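Local structure of DNA mismatch repair protein MutL (Aquifex aeolicus, 6LZI) at residues Ser15-Val20 and Asp157-Lys162; Thr54-Glu59 and Leu103-Phe108; Arg221-Arg226 and Val262-Leu267. The protein binds ATP and probably hydrolyses it through a GHKL-type (Bergerat-fold) ATPase domain, serving DNA mismatch repair. All blocks are in the same frame, centred on the assembly; numbering follows the deposited sequence.

Contact 1: residues Ser15-Val20 and Asp157-Lys162; sequences SPVDVV and DTERRK
Ser15, Pro16 and Val17, where helix 16-29 begins, meet Glu159 and Lys162 of helix 156-173 in a buried helix-helix contact, polar around Glu159, with the side chain of Val17 against Lys162. The short helical segments run nearly parallel, 26° apart. Glu159 turns its bent chain across the ring of Pro16, and OE1 accepts a hydrogen bond from Val17 N at 3.3 Å, the donor lying nearly along the C-O axis. So early in the helix Val17 N has no carbonyl of a preceding turn to bond, and an acidic side chain suits the place. OE2 turns to Lys162 NZ in a salt bridge, whose modelled length is too short to be trusted. The ammonium also makes a weak bond to OG of the N-cap residue Ser15. In this Bergerat fold helix 16-29 lies against a mixed sheet: Pro16 and Val20 also touch Ile47 of strand 46-51, and the helix carries Asn26 to the nucleotide. An alanine in place of Glu159 would probably leave Val17 N and the ammonium of Lys162, which lies close to that of Lys154, without their acidic mate. Val17 crosses Lys162 at about a right angle, CG1 lying 3.9 Å from Lys162 CE and CG2 3.5 Å from Lys162 O.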
loop_
_atom_site.group_PDB
_atom_site.type_symbol
_atom_site.label_atom_id
_atom_site.label_comp_id
_atom_site.label_asym_id
_atom_site.label_seq_id
_atom_site.Cartn_x
_atom_site.Cartn_y
_atom_site.Cartn_z
ATOM N N SER A 15 -3.647 5.667 12.964
ATOM C CA SER A 15 -2.837 4.516 13.341
ATOM C C SER A 15 -1.738 4.348 12.314
ATOM O O SER A 15 -1.754 4.978 11.250
ATOM C CB SER A 15 -3.679 3.222 13.477
ATOM O OG SER A 15 -4.106 2.656 12.256
ATOM N N PRO A 16 -0.770 3.500 12.594
ATOM C CA PRO A 16 0.330 3.280 11.628
ATOM C C PRO A 16 -0.120 2.895 10.230
ATOM O O PRO A 16 0.502 3.361 9.288
ATOM C CB PRO A 16 1.170 2.155 12.267
ATOM C CG PRO A 16 0.922 2.430 13.825
ATOM C CD PRO A 16 -0.564 2.821 13.907
ATOM N N VAL A 17 -1.169 2.085 10.048
ATOM C CA VAL A 17 -1.540 1.716 8.684
ATOM C C VAL A 17 -1.901 2.953 7.870
ATOM O O VAL A 17 -1.648 3.006 6.650
ATOM C CB VAL A 17 -2.681 0.676 8.727
ATOM C CG1 VAL A 17 -3.985 1.313 9.064
ATOM C CG2 VAL A 17 -2.767 -0.105 7.349
ATOM N N ASP A 18 -2.448 3.971 8.511
ATOM C CA ASP A 18 -2.866 5.149 7.752
ATOM C C ASP A 18 -1.650 5.885 7.224
ATOM O O ASP A 18 -1.689 6.501 6.153
ATOM C CB ASP A 18 -3.673 6.110 8.611
ATOM C CG ASP A 18 -4.964 5.511 9.100
ATOM O OD1 ASP A 18 -5.632 4.774 8.325
ATOM O OD2 ASP A 18 -5.307 5.736 10.290
ATOM N N VAL A 19 -0.593 5.911 8.043
ATOM C CA VAL A 19 0.675 6.463 7.621
ATOM C C VAL A 19 1.241 5.697 6.422
ATOM O O VAL A 19 1.689 6.303 5.433
ATOM C CB VAL A 19 1.666 6.461 8.772
ATOM C CG1 VAL A 19 3.016 7.003 8.221
ATOM C CG2 VAL A 19 1.151 7.312 9.905
ATOM N N VAL A 20 1.306 4.368 6.524
ATOM C CA VAL A 20 1.857 3.565 5.437
ATOM C C VAL A 20 1.079 3.833 4.170
ATOM O O VAL A 20 1.645 4.014 3.108
ATOM C CB VAL A 20 1.753 2.084 5.793
ATOM C CG1 VAL A 20 2.244 1.176 4.661
ATOM C CG2 VAL A 20 2.584 1.813 7.037
ATOM N N ASP A 157 0.743 -6.743 17.158
ATOM C CA ASP A 157 0.477 -7.748 16.147
ATOM C C ASP A 157 -0.765 -7.414 15.319
ATOM O O ASP A 157 -0.829 -7.757 14.133
ATOM C CB ASP A 157 0.360 -9.147 16.761
ATOM C CG ASP A 157 0.911 -10.194 15.820
ATOM O OD1 ASP A 157 2.153 -10.230 15.697
ATOM O OD2 ASP A 157 0.117 -10.903 15.151
ATOM N N THR A 158 -1.757 -6.751 15.923
ATOM C CA THR A 158 -2.897 -6.277 15.155
ATOM C C THR A 158 -2.481 -5.176 14.169
ATOM O O THR A 158 -2.915 -5.170 13.002
ATOM C CB THR A 158 -3.987 -5.783 16.115
ATOM O OG1 THR A 158 -4.418 -6.865 16.953
ATOM C CG2 THR A 158 -5.163 -5.278 15.341
ATOM N N GLU A 159 -1.635 -4.244 14.612
ATOM C CA GLU A 159 -1.205 -3.195 13.691
ATOM C C GLU A 159 -0.394 -3.774 12.576
ATOM O O GLU A 159 -0.483 -3.299 11.444
ATOM C CB GLU A 159 -0.365 -2.146 14.400
ATOM C CG GLU A 159 -1.124 -0.925 14.847
ATOM C CD GLU A 159 -2.049 -0.363 13.754
ATOM O OE1 GLU A 159 -1.634 0.104 12.635
ATOM O OE2 GLU A 159 -3.223 -0.376 14.082
ATOM N N ARG A 160 0.389 -4.814 12.883
ATOM C CA ARG A 160 1.215 -5.452 11.862
ATOM C C ARG A 160 0.356 -6.035 10.754
ATOM O O ARG A 160 0.602 -5.807 9.555
ATOM C CB ARG A 160 2.031 -6.570 12.487
ATOM C CG ARG A 160 3.190 -6.141 13.404
ATOM C CD ARG A 160 3.571 -7.278 14.410
ATOM N NE ARG A 160 4.588 -6.813 15.359
ATOM C CZ ARG A 160 4.851 -7.366 16.537
ATOM N NH1 ARG A 160 4.183 -8.444 16.948
ATOM N NH2 ARG A 160 5.786 -6.824 17.315
ATOM N N ARG A 161 -0.711 -6.742 11.142
ATOM C CA ARG A 161 -1.517 -7.417 10.137
ATOM C C ARG A 161 -2.233 -6.407 9.248
ATOM O O ARG A 161 -2.376 -6.639 8.035
ATOM C CB ARG A 161 -2.484 -8.403 10.835
ATOM C CG ARG A 161 -1.819 -9.662 11.471
ATOM C CD ARG A 161 -2.846 -10.572 12.212
ATOM N NE ARG A 161 -4.212 -10.029 12.148
ATOM C CZ ARG A 161 -4.856 -9.476 13.176
ATOM N NH1 ARG A 161 -4.278 -9.413 14.369
ATOM N NH2 ARG A 161 -6.085 -8.997 13.015
ATOM N N LYS A 162 -2.609 -5.247 9.803
ATOM C CA LYS A 162 -3.291 -4.247 8.987
ATOM C C LYS A 162 -2.355 -3.693 7.929
ATOM O O LYS A 162 -2.759 -3.523 6.791
ATOM C CB LYS A 162 -3.849 -3.112 9.842
ATOM C CG LYS A 162 -4.953 -3.536 10.777
ATOM C CD LYS A 162 -4.992 -2.644 12.018
ATOM C CE LYS A 162 -5.439 -1.212 11.724
ATOM N NZ LYS A 162 -5.511 -0.308 12.990
#

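Contact 2: residues Thr54-Glu59 and Leu103-Phe108; sequences TGIHPE and LRSRFF. With ADP (adenosine-5'-diphosphate), chain H.
Phe107 and His57 each set CG anti to the backbone N (chi1 -166° and -171°), and their rings meet where the loop after Thr54 passes the end of strand 100-106. The histidine presents an edge to the phenylalanine face in an offset edge-to-face pair, with planes at 70° and centroids 5.4 Å apart. His57 CB sits almost straight above that face, 4.0 Å from the Phe107 centroid, as a CH-pi contact. Phe108 CD1 covers the opposite face, 3.9 Å above the Phe107 plane and over its centre, so the ring of Phe107 is sandwiched between its two neighbours. His57 has a second task as the N-cap of the short helix that follows: its ND1 accepts from Glu59 N, which lies close to the ring plane, at 2.8 Å. Gly55 closes the DxGxG motif of the Bergerat fold, which opens with Asp51, a residue that bonds ADP. It has a positive phi, and a side chain here would run into Arg106 O, so glycine suits the place. The two segments are tied at the residues flanking it, by Phe108 N to Thr54 O at 3.0 Å and by a weak bond from Ile56 N to Ser105 OG at 2.8 Å. That hydroxyl is held more firmly by Thr135, a residue of the same nucleotide pocket. A water donating to both Ile56 O and Ser105 O bridges the backbones further on. Ile56 then roofs one face of the adenine: CG1 stands 3.3 Å from ADP N3, and CD1 3.5 Å from ADP C4. A branched aliphatic chain gives such a flat, hydrophobic surface its cover, and the tip of Ile56 is backed in turn by Leu103 CD2.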
loop_
_atom_site.group_PDB
_atom_site.type_symbol
_atom_site.label_atom_id
_atom_site.label_comp_id
_atom_site.label_asym_id
_atom_site.label_seq_id
_atom_site.Cartn_x
_atom_site.Cartn_y
_atom_site.Cartn_z
ATOM N N THR A 54 10.743 9.502 -8.696
ATOM C CA THR A 54 11.435 10.641 -9.275
ATOM C C THR A 54 12.053 11.558 -8.236
ATOM O O THR A 54 12.798 12.466 -8.600
ATOM C CB THR A 54 10.446 11.464 -10.125
ATOM O OG1 THR A 54 9.593 12.202 -9.240
ATOM C CG2 THR A 54 9.592 10.557 -10.886
ATOM N N GLY A 55 11.690 11.391 -6.955
ATOM C CA GLY A 55 12.170 12.282 -5.924
ATOM C C GLY A 55 11.569 13.688 -5.995
ATOM O O GLY A 55 10.603 13.976 -6.712
ATOM N N ILE A 56 12.120 14.537 -5.137
ATOM C CA ILE A 56 11.607 15.876 -4.874
ATOM C C ILE A 56 12.787 16.816 -5.001
ATOM O O ILE A 56 13.875 16.515 -4.477
ATOM C CB ILE A 56 10.948 15.986 -3.479
ATOM C CG1 ILE A 56 9.852 14.912 -3.333
ATOM C CG2 ILE A 56 10.345 17.374 -3.245
ATOM C CD1 ILE A 56 9.611 14.486 -1.908
ATOM N N HIS A 57 12.605 17.899 -5.769
ATOM C CA HIS A 57 13.688 18.844 -5.957
ATOM C C HIS A 57 14.043 19.418 -4.598
ATOM O O HIS A 57 13.136 19.608 -3.770
ATOM C CB HIS A 57 13.307 19.989 -6.897
ATOM C CG HIS A 57 14.474 20.842 -7.276
ATOM N ND1 HIS A 57 14.972 21.830 -6.454
ATOM C CD2 HIS A 57 15.285 20.812 -8.362
ATOM C CE1 HIS A 57 16.022 22.387 -7.026
ATOM N NE2 HIS A 57 16.239 21.783 -8.181
ATOM N N PRO A 58 15.328 19.661 -4.313
ATOM C CA PRO A 58 15.681 20.292 -3.024
ATOM C C PRO A 58 14.879 21.547 -2.697
ATOM O O PRO A 58 14.557 21.776 -1.522
ATOM C CB PRO A 58 17.171 20.642 -3.203
ATOM C CG PRO A 58 17.678 19.664 -4.187
ATOM C CD PRO A 58 16.526 19.422 -5.143
ATOM N N GLU A 59 14.581 22.388 -3.697
ATOM C CA GLU A 59 13.812 23.604 -3.435
ATOM C C GLU A 59 12.389 23.315 -2.968
ATOM O O GLU A 59 11.754 24.202 -2.381
ATOM C CB GLU A 59 13.793 24.502 -4.681
ATOM C CG GLU A 59 15.187 24.903 -5.130
ATOM C CD GLU A 59 15.193 26.125 -6.022
ATOM O OE1 GLU A 59 14.920 27.217 -5.486
ATOM O OE2 GLU A 59 15.475 26.000 -7.241
ATOM N N LEU A 103 12.178 13.232 6.310
ATOM C CA LEU A 103 11.997 12.881 4.899
ATOM C C LEU A 103 13.287 13.205 4.174
ATOM O O LEU A 103 13.775 14.314 4.281
ATOM C CB LEU A 103 10.872 13.671 4.266
ATOM C CG LEU A 103 10.590 13.554 2.730
ATOM C CD1 LEU A 103 9.054 13.703 2.384
ATOM C CD2 LEU A 103 11.312 14.558 1.925
ATOM N N ARG A 104 13.858 12.242 3.473
ATOM C CA ARG A 104 15.002 12.534 2.631
ATOM C C ARG A 104 14.632 12.210 1.184
ATOM O O ARG A 104 13.902 11.256 0.928
ATOM C CB ARG A 104 16.269 11.749 3.087
ATOM C CG ARG A 104 16.196 10.205 2.970
ATOM C CD ARG A 104 17.540 9.630 3.513
ATOM N NE ARG A 104 17.603 9.907 4.961
ATOM C CZ ARG A 104 17.012 9.128 5.872
ATOM N NH1 ARG A 104 16.305 8.063 5.484
ATOM N NH2 ARG A 104 17.086 9.414 7.189
ATOM N N SER A 105 15.110 13.022 0.250
ATOM C CA SER A 105 14.767 12.826 -1.176
ATOM C C SER A 105 15.861 13.377 -2.089
ATOM O O SER A 105 16.443 14.445 -1.849
ATOM C CB SER A 105 13.427 13.496 -1.547
ATOM O OG SER A 105 13.015 13.124 -2.840
ATOM N N ARG A 106 16.142 12.619 -3.141
ATOM C CA ARG A 106 17.074 12.998 -4.162
ATOM C C ARG A 106 16.288 13.036 -5.476
ATOM O O ARG A 106 15.699 12.025 -5.887
ATOM C CB ARG A 106 18.202 12.002 -4.258
ATOM C CG ARG A 106 19.224 12.436 -5.343
ATOM C CD ARG A 106 20.388 11.408 -5.402
ATOM N NE ARG A 106 21.094 11.476 -6.673
ATOM C CZ ARG A 106 22.036 10.597 -7.017
ATOM N NH1 ARG A 106 22.388 9.653 -6.139
ATOM N NH2 ARG A 106 22.592 10.630 -8.229
ATOM N N PHE A 107 16.254 14.206 -6.073
ATOM C CA PHE A 107 15.511 14.414 -7.311
ATOM C C PHE A 107 16.267 13.753 -8.453
ATOM O O PHE A 107 17.503 13.767 -8.491
ATOM C CB PHE A 107 15.399 15.930 -7.521
ATOM C CG PHE A 107 14.397 16.369 -8.554
ATOM C CD1 PHE A 107 13.058 16.009 -8.443
ATOM C CD2 PHE A 107 14.766 17.285 -9.489
ATOM C CE1 PHE A 107 12.131 16.462 -9.370
ATOM C CE2 PHE A 107 13.820 17.780 -10.453
ATOM C CZ PHE A 107 12.506 17.368 -10.354
ATOM N N PHE A 108 15.535 13.242 -9.439
ATOM C CA PHE A 108 16.203 12.564 -10.544
ATOM C C PHE A 108 17.254 13.454 -11.231
ATOM O O PHE A 108 18.246 12.940 -11.775
ATOM C CB PHE A 108 15.144 12.030 -11.542
ATOM C CG PHE A 108 14.510 13.105 -12.387
ATOM C CD1 PHE A 108 13.370 13.762 -11.922
ATOM C CD2 PHE A 108 14.993 13.388 -13.657
ATOM C CE1 PHE A 108 12.762 14.763 -12.715
ATOM C CE2 PHE A 108 14.413 14.383 -14.458
ATOM C CZ PHE A 108 13.296 15.069 -13.981
HETATM P PB ADP H . -0.522 15.003 -1.976
HETATM O O1B ADP H . 0.172 13.715 -2.263
HETATM O O2B ADP H . -0.163 16.104 -3.008
HETATM O O3B ADP H . -2.022 14.831 -1.878
HETATM P PA ADP H . 1.200 14.842 0.309
HETATM O O1A ADP H . 1.280 15.625 1.587
HETATM O O2A ADP H . 0.999 13.374 0.476
HETATM O O3A ADP H . -0.021 15.547 -0.561
HETATM O "O5'" ADP H . 2.595 14.953 -0.499
HETATM C "C5'" ADP H . 2.835 16.309 -0.877
HETATM C "C4'" ADP H . 3.706 16.369 -2.128
HETATM O "O4'" ADP H . 4.991 15.891 -1.815
HETATM C "C3'" ADP H . 3.249 15.548 -3.317
HETATM O "O3'" ADP H . 2.379 16.355 -4.158
HETATM C "C2'" ADP H . 4.550 15.284 -4.050
HETATM O "O2'" ADP H . 4.779 16.511 -4.818
HETATM C "C1'" ADP H . 5.569 15.256 -2.938
HETATM N N9 ADP H . 5.896 13.902 -2.509
HETATM C C8 ADP H . 5.515 13.273 -1.363
HETATM N N7 ADP H . 6.040 12.021 -1.296
HETATM C C5 ADP H . 6.742 11.875 -2.450
HETATM C C6 ADP H . 7.534 10.769 -2.995
HETATM N N6 ADP H . 7.628 9.597 -2.310
HETATM N N1 ADP H . 8.128 10.964 -4.205
HETATM C C2 ADP H . 7.961 12.177 -4.879
HETATM N N3 ADP H . 7.278 13.227 -4.429
HETATM C C4 ADP H . 6.678 13.099 -3.214
HETATM O O HOH W 1 16.039 16.936 -2.972
#

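Contact 3: residues Arg221-Arg226 and Val262-Leu267; sequences RAFVSR and VLYAEL
Phe223 and Tyr264 meet rim to rim, neither ring lying over the other: their planes stand at 84° with centroids 5.9 Å apart, and Phe223 CE1 comes within 3.7 Å of Tyr264 CE1. Tyr264 CD1 lies at the edge of the Phe223 ring, in its plane, while the edge of the tyrosine ring meets Arg221 O, 3.6 Å from Tyr264 CD1. Beyond the two strands, the tyrosine ring also meets Phe236, with planes about 20° apart. Phe223 and Tyr264 are diagonal neighbours on an antiparallel ladder; both set CG anti to the carbonyl carbon, and their rings meet across the diagonal. Arg221 with Tyr264 and Phe223 with Val262 are hydrogen-bonded pairs, each closed by two N-H to O bonds; among them Tyr264 N reaches Arg221 O at 2.8 Å and Phe223 N reaches Val262 O at 2.9 Å. Between them, Ala222 and Leu263 form a non-hydrogen-bonded pair, side chains on the other face; between the strands Ala222 CA gives a CA-H...O contact to Val262 O at 3.0 Å. A small alanine suits this close pair, its CB lying 4.3 Å from Leu263 CD1. The two strands are neighbours within the mixed sheet of the second domain, whose family belongs to the ribosomal S5-like clan. Helix 196-204 covers the face bearing the aromatic rings, with Leu196 against Tyr264 and Phe204 against Val262. Arg221 extends its aliphatic chain beyond the ladder and gives its guanidinium to Glu210 in a salt bridge. Tyr264 OH is hydrogen-bonded to Leu172 O at the end of helix 156-173. The chemistry therefore divides the work: backbone bonds set the register, apolar side chains fill the sheet faces, and the polar tips of Arg221 and Tyr264 find partners outside the pair.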
loop_
_atom_site.group_PDB
_atom_site.type_symbol
_atom_site.label_atom_id
_atom_site.label_comp_id
_atom_site.label_asym_id
_atom_site.label_seq_id
_atom_site.Cartn_x
_atom_site.Cartn_y
_atom_site.Cartn_z
ATOM N N ARG A 221 -12.721 -9.035 -14.546
ATOM C CA ARG A 221 -11.652 -10.014 -14.609
ATOM C C ARG A 221 -11.488 -10.535 -13.184
ATOM O O ARG A 221 -11.181 -9.750 -12.269
ATOM C CB ARG A 221 -10.361 -9.357 -15.121
ATOM C CG ARG A 221 -9.189 -10.282 -15.422
ATOM C CD ARG A 221 -7.957 -9.459 -15.788
ATOM N NE ARG A 221 -6.910 -10.316 -16.299
ATOM C CZ ARG A 221 -5.697 -9.910 -16.655
ATOM N NH1 ARG A 221 -5.344 -8.624 -16.557
ATOM N NH2 ARG A 221 -4.840 -10.818 -17.102
ATOM N N ALA A 222 -11.699 -11.840 -12.987
ATOM C CA ALA A 222 -11.452 -12.427 -11.677
ATOM C C ALA A 222 -10.402 -13.529 -11.732
ATOM O O ALA A 222 -10.129 -14.128 -12.788
ATOM C CB ALA A 222 -12.732 -12.988 -11.049
ATOM N N PHE A 223 -9.855 -13.821 -10.557
ATOM C CA PHE A 223 -8.972 -14.965 -10.350
ATOM C C PHE A 223 -9.559 -15.740 -9.200
ATOM O O PHE A 223 -9.735 -15.157 -8.123
ATOM C CB PHE A 223 -7.533 -14.512 -10.021
ATOM C CG PHE A 223 -6.962 -13.620 -11.096
ATOM C CD1 PHE A 223 -7.254 -12.244 -11.100
ATOM C CD2 PHE A 223 -6.254 -14.165 -12.154
ATOM C CE1 PHE A 223 -6.780 -11.409 -12.155
ATOM C CE2 PHE A 223 -5.805 -13.380 -13.181
ATOM C CZ PHE A 223 -6.079 -11.986 -13.195
ATOM N N VAL A 224 -9.865 -17.025 -9.426
ATOM C CA VAL A 224 -10.589 -17.828 -8.444
ATOM C C VAL A 224 -9.755 -19.049 -8.086
ATOM O O VAL A 224 -9.113 -19.651 -8.953
ATOM C CB VAL A 224 -11.986 -18.248 -8.967
ATOM C CG1 VAL A 224 -12.794 -17.012 -9.261
ATOM C CG2 VAL A 224 -11.854 -19.080 -10.193
ATOM N N SER A 225 -9.767 -19.428 -6.805
ATOM C CA SER A 225 -9.157 -20.692 -6.397
ATOM C C SER A 225 -10.069 -21.330 -5.375
ATOM O O SER A 225 -10.382 -20.683 -4.363
ATOM C CB SER A 225 -7.771 -20.477 -5.796
ATOM O OG SER A 225 -7.192 -21.708 -5.405
ATOM N N ARG A 226 -10.457 -22.576 -5.615
ATOM C CA ARG A 226 -11.673 -23.052 -4.970
ATOM C C ARG A 226 -11.494 -23.716 -3.623
ATOM O O ARG A 226 -12.458 -23.752 -2.842
ATOM C CB ARG A 226 -12.423 -24.023 -5.875
ATOM C CG ARG A 226 -13.214 -23.267 -6.876
ATOM C CD ARG A 226 -14.301 -24.081 -7.483
ATOM N NE ARG A 226 -15.255 -23.156 -8.055
ATOM C CZ ARG A 226 -16.363 -22.752 -7.444
ATOM N NH1 ARG A 226 -16.664 -23.183 -6.218
ATOM N NH2 ARG A 226 -17.166 -21.906 -8.065
ATOM N N VAL A 262 -10.658 -12.896 -6.480
ATOM C CA VAL A 262 -10.099 -11.569 -6.623
ATOM C C VAL A 262 -10.731 -10.982 -7.851
ATOM O O VAL A 262 -10.477 -11.444 -8.965
ATOM C CB VAL A 262 -8.570 -11.563 -6.754
ATOM C CG1 VAL A 262 -8.081 -10.114 -6.799
ATOM C CG2 VAL A 262 -7.931 -12.382 -5.628
ATOM N N LEU A 263 -11.546 -9.956 -7.660
ATOM C CA LEU A 263 -12.340 -9.390 -8.732
ATOM C C LEU A 263 -11.845 -7.992 -9.069
ATOM O O LEU A 263 -11.844 -7.099 -8.215
ATOM C CB LEU A 263 -13.819 -9.343 -8.348
ATOM C CG LEU A 263 -14.764 -8.606 -9.304
ATOM C CD1 LEU A 263 -14.936 -9.365 -10.617
ATOM C CD2 LEU A 263 -16.109 -8.389 -8.635
ATOM N N TYR A 264 -11.449 -7.810 -10.320
ATOM C CA TYR A 264 -11.094 -6.503 -10.870
ATOM C C TYR A 264 -12.237 -6.040 -11.752
ATOM O O TYR A 264 -12.474 -6.610 -12.820
ATOM C CB TYR A 264 -9.800 -6.589 -11.679
ATOM C CG TYR A 264 -8.628 -7.002 -10.822
ATOM C CD1 TYR A 264 -8.362 -8.366 -10.558
ATOM C CD2 TYR A 264 -7.819 -6.032 -10.269
ATOM C CE1 TYR A 264 -7.251 -8.696 -9.746
ATOM C CE2 TYR A 264 -6.728 -6.371 -9.437
ATOM C CZ TYR A 264 -6.465 -7.722 -9.225
ATOM O OH TYR A 264 -5.421 -8.090 -8.401
ATOM N N ALA A 265 -12.954 -5.021 -11.295
ATOM C CA ALA A 265 -14.068 -4.454 -12.031
ATOM C C ALA A 265 -13.649 -3.102 -12.595
ATOM O O ALA A 265 -13.006 -2.304 -11.904
ATOM C CB ALA A 265 -15.293 -4.292 -11.129
ATOM N N GLU A 266 -14.021 -2.862 -13.845
ATOM C CA GLU A 266 -13.819 -1.596 -14.532
ATOM C C GLU A 266 -15.185 -1.090 -14.964
ATOM O O GLU A 266 -15.881 -1.759 -15.734
ATOM C CB GLU A 266 -12.903 -1.776 -15.740
ATOM C CG GLU A 266 -12.090 -0.541 -16.123
ATOM C CD GLU A 266 -11.907 -0.454 -17.621
ATOM O OE1 GLU A 266 -12.930 -0.432 -18.343
ATOM O OE2 GLU A 266 -10.744 -0.462 -18.082
ATOM N N LEU A 267 -15.568 0.077 -14.464
ATOM C CA LEU A 267 -16.865 0.669 -14.739
ATOM C C LEU A 267 -16.695 2.141 -15.083
ATOM O O LEU A 267 -15.772 2.798 -14.578
ATOM C CB LEU A 267 -17.805 0.525 -13.533
ATOM C CG LEU A 267 -18.389 -0.874 -13.329
ATOM C CD1 LEU A 267 -18.196 -1.362 -11.895
ATOM C CD2 LEU A 267 -19.865 -0.894 -13.727
#

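Contacts 1 and 2 both belong to the nucleotide-binding part of the chain, their centres about 26 Å apart and their nearest atoms about 11 Å. Contact 2 touches the adenine directly, whereas contact 1 reaches the nucleotide indirectly, through the helix that leads on to Asn26, which bonds ADP. Within contact 2, the Leu103 side chain still lies about 10 Å from the magnesium ion. Contact 3 is in the other domain, its centre about 37 Å from that of contact 2, on the opposite side of the chain's centre, and about 26 Å from that of contact 1. Helix 156-173 spans part of that gap: its start packs in contact 1 and its end receives a bond from contact 3.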